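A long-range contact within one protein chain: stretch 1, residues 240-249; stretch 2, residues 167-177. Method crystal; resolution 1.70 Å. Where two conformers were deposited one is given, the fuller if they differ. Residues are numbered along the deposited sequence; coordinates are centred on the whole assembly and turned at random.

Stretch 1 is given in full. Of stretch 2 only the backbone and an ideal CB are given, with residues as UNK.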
# COMPACT_ATOMS: atom_id res chain seq x y z
N ASP A 240 -8.64 25.69 4.95
CA ASP A 240 -8.27 24.86 3.82
C ASP A 240 -7.62 23.57 4.38
O ASP A 240 -7.47 23.47 5.59
CB ASP A 240 -7.26 25.61 2.90
CG ASP A 240 -5.87 25.93 3.46
OD1 ASP A 240 -5.54 25.47 4.56
OD2 ASP A 240 -5.11 26.65 2.79
N ARG A 241 -7.24 22.65 3.53
CA ARG A 241 -6.59 21.38 3.95
C ARG A 241 -5.36 21.62 4.75
O ARG A 241 -5.11 20.87 5.67
CB ARG A 241 -6.09 20.61 2.73
CG ARG A 241 -7.16 20.46 1.71
CD ARG A 241 -6.64 19.82 0.47
NE ARG A 241 -7.78 19.39 -0.32
CZ ARG A 241 -7.69 18.54 -1.31
NH1 ARG A 241 -6.51 18.04 -1.65
NH2 ARG A 241 -8.77 18.16 -1.98
N HIS A 242 -4.55 22.65 4.44
CA HIS A 242 -3.29 22.82 5.19
C HIS A 242 -3.57 23.16 6.59
O HIS A 242 -2.92 22.60 7.48
CB HIS A 242 -2.35 23.92 4.61
CG HIS A 242 -2.23 23.87 3.13
ND1 HIS A 242 -1.36 23.00 2.50
CD2 HIS A 242 -2.87 24.55 2.15
CE1 HIS A 242 -1.49 23.17 1.19
NE2 HIS A 242 -2.39 24.10 0.95
N GLU A 243 -4.53 24.10 6.85
CA GLU A 243 -4.81 24.47 8.22
C GLU A 243 -5.49 23.29 8.97
O GLU A 243 -5.21 23.08 10.12
CB GLU A 243 -5.77 25.69 8.30
CG GLU A 243 -5.70 26.26 9.73
CD GLU A 243 -6.72 27.40 9.98
OE1 GLU A 243 -7.68 27.61 9.19
OE2 GLU A 243 -6.54 28.06 11.00
N THR A 244 -6.40 22.60 8.33
CA THR A 244 -7.02 21.44 8.99
C THR A 244 -5.95 20.41 9.41
O THR A 244 -6.04 19.90 10.52
CB THR A 244 -8.01 20.79 8.05
OG1 THR A 244 -9.04 21.77 7.82
CG2 THR A 244 -8.67 19.51 8.70
N SER A 245 -4.91 20.15 8.55
CA SER A 245 -3.87 19.19 8.95
C SER A 245 -3.13 19.75 10.13
O SER A 245 -2.73 19.02 11.04
CB SER A 245 -2.94 18.87 7.76
OG SER A 245 -1.95 19.85 7.46
N LEU A 246 -2.97 21.11 10.18
CA LEU A 246 -2.31 21.70 11.36
C LEU A 246 -3.20 21.52 12.59
O LEU A 246 -2.72 21.16 13.67
CB LEU A 246 -2.06 23.31 11.22
CG LEU A 246 -1.47 23.94 12.53
CD1 LEU A 246 -0.18 23.28 12.91
CD2 LEU A 246 -1.25 25.51 12.32
N LEU A 247 -4.50 21.77 12.44
CA LEU A 247 -5.40 21.65 13.62
C LEU A 247 -5.46 20.19 14.12
O LEU A 247 -5.54 19.94 15.32
CB LEU A 247 -6.78 22.15 13.20
CG LEU A 247 -6.79 23.71 12.96
CD1 LEU A 247 -8.12 24.09 12.24
CD2 LEU A 247 -6.58 24.41 14.33
N ILE A 248 -5.37 19.23 13.18
CA ILE A 248 -5.35 17.81 13.60
C ILE A 248 -4.07 17.53 14.35
O ILE A 248 -4.05 16.86 15.38
CB ILE A 248 -5.46 16.97 12.33
CG1 ILE A 248 -6.92 17.06 11.79
CG2 ILE A 248 -5.03 15.51 12.64
CD1 ILE A 248 -7.11 16.39 10.41
N ALA A 249 -2.96 18.08 13.84
CA ALA A 249 -1.69 17.87 14.53
C ALA A 249 -1.74 18.46 15.96
O ALA A 249 -1.19 17.86 16.90
CB ALA A 249 -0.52 18.50 13.71
N UNK A 167 -13.94 12.85 0.37
CA UNK A 167 -12.99 12.13 1.19
C UNK A 167 -11.57 12.73 1.19
O UNK A 167 -10.88 12.60 2.20
CB UNK A 167 -12.93 10.68 0.71
N UNK A 168 -11.13 13.42 0.10
CA UNK A 168 -9.77 13.98 0.05
C UNK A 168 -9.54 14.88 1.22
O UNK A 168 -8.39 15.12 1.60
CB UNK A 168 -9.53 14.75 -1.25
N UNK A 169 -10.62 15.36 1.83
CA UNK A 169 -10.50 16.22 2.99
C UNK A 169 -10.14 15.46 4.25
O UNK A 169 -9.50 16.03 5.12
CB UNK A 169 -11.81 16.98 3.21
N UNK A 170 -10.53 14.20 4.37
CA UNK A 170 -10.19 13.45 5.57
C UNK A 170 -8.90 12.67 5.43
O UNK A 170 -8.63 11.77 6.20
CB UNK A 170 -11.33 12.49 5.93
N UNK A 171 -8.06 13.03 4.42
CA UNK A 171 -6.85 12.29 4.21
C UNK A 171 -5.84 12.46 5.35
O UNK A 171 -4.86 11.72 5.35
CB UNK A 171 -6.22 12.72 2.88
N UNK A 172 -5.98 13.42 6.26
CA UNK A 172 -4.99 13.48 7.35
C UNK A 172 -5.70 13.03 8.68
O UNK A 172 -5.10 13.12 9.76
CB UNK A 172 -4.41 14.89 7.48
N UNK A 173 -6.93 12.54 8.57
CA UNK A 173 -7.73 12.08 9.73
C UNK A 173 -7.23 10.77 10.31
O UNK A 173 -7.44 10.58 11.48
CB UNK A 173 -9.20 11.92 9.33
N UNK A 174 -6.53 9.87 9.53
CA UNK A 174 -6.15 8.58 10.12
C UNK A 174 -5.30 8.66 11.32
O UNK A 174 -5.57 7.94 12.27
CB UNK A 174 -5.42 7.72 9.08
N UNK A 175 -4.23 9.51 11.38
CA UNK A 175 -3.42 9.55 12.60
C UNK A 175 -4.20 10.01 13.86
O UNK A 175 -3.88 9.63 14.98
CB UNK A 175 -2.23 10.48 12.37
N UNK A 176 -5.21 10.87 13.65
CA UNK A 176 -6.02 11.30 14.80
C UNK A 176 -6.99 10.18 15.20
O UNK A 176 -7.15 9.90 16.38
CB UNK A 176 -6.79 12.58 14.47
N UNK A 177 -7.69 9.56 14.21
CA UNK A 177 -8.54 8.42 14.55
C UNK A 177 -7.73 7.35 15.27
O UNK A 177 -8.25 6.75 16.22
CB UNK A 177 -9.19 7.84 13.29

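Arg241, Ser245 and Ile248, spaced along the helix of stretch 1, meet the second stretch in turn.

Position 167 lies in a 3-10 segment with nothing of stretch 1 within 5.5 Å of its ideal CB, so the contact sets no preference; it is Ala167.

At 168 CA-to-CB points sideways, yet the ideal CB already lies 3.6 Å from Arg241 NH2. A small residue fits beside the guanidinium, and a longer one that turns aside is not excluded. The residue is Ala168, whose CB touches Arg241 NH2 at 3.6 Å, an oblique packing contact.

Position 169 also points sideways, with no atom of stretch 1 within 5.5 Å of the ideal CB. The CA of 169 is 6.5 Å from Arg241 CA, however, and a side chain of moderate length could reach the arginine; the positive charge favours Asp or Glu, though Asn or Gln would also suit. Asp169 is found there. Its end comes nearer than its CB direction suggests, giving a long salt bridge between Asp169 OD2 and Arg241 NE (4.0 Å).

Position 170 has phi/psi of -92/17 and an ideal CB directed away, so glycine is allowed but not demanded. Gly170 opens a type I turn, closed by the bond from N of 173 to Gly170 O (3.0 Å).

At 171 the CB points toward stretch 1 but finds nothing within 5.5 Å, leaving room for a medium or large side chain. Ile171 partly fills it, its CD1 stopping 4.7 Å from Arg241 NH1.

Position 172 faces the helix squarely: its ideal CB is 4.3 Å from both Ser245 CB and Ile248 CD1. A compact side chain such as Val, Thr, Ser or Ala would suit. Thr172 places CG2 3.9 Å from Ser245 CB and OG1 3.2 Å from Ile248 CD1. Ser245 OG donates to His242 O within its own helix (2.9 Å), and no hydrogen bond crosses between the stretches.

At 173 CB points away, and many residues would do; Ala173 N lies 4.3 Å from Ile248 CD1.

Position 174 points away and is Thr174. Position 175 points toward the helix but from too far to touch it; its phi of -62° admits proline, and Pro175 occupies it.

At 176 the ideal CB is 3.9 Å from Ile248 CG2, inviting an apolar residue such as Leu, Met, Val or Ala. Leu176 makes that contact, its CB 3.9 Å from Ile248 CG2.

Position 177, out of reach, is Ala177.

Stretch 2, residues 167-177: AADGITATPLA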
# COMPACT_ATOMS: atom_id res chain seq x y z
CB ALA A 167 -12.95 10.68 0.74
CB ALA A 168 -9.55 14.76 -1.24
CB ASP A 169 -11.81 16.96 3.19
CG ASP A 169 -11.78 18.32 2.52
OD1 ASP A 169 -12.88 18.84 2.18
OD2 ASP A 169 -10.66 18.87 2.34
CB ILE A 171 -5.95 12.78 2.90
CG1 ILE A 171 -5.61 14.31 3.11
CG2 ILE A 171 -6.75 12.49 1.61
CD1 ILE A 171 -5.33 15.14 1.82
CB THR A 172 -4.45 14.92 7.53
OG1 THR A 172 -5.57 15.78 7.67
CG2 THR A 172 -3.58 15.33 6.28
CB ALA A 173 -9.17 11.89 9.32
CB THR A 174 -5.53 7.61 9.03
OG1 THR A 174 -6.61 7.25 8.17
CG2 THR A 174 -4.93 6.38 9.63
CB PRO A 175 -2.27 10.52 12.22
CG PRO A 175 -2.17 10.37 10.74
CD PRO A 175 -3.62 10.28 10.28
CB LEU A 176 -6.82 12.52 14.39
CG LEU A 176 -7.73 13.07 15.56
CD1 LEU A 176 -6.85 13.41 16.80
CD2 LEU A 176 -8.40 14.38 15.08
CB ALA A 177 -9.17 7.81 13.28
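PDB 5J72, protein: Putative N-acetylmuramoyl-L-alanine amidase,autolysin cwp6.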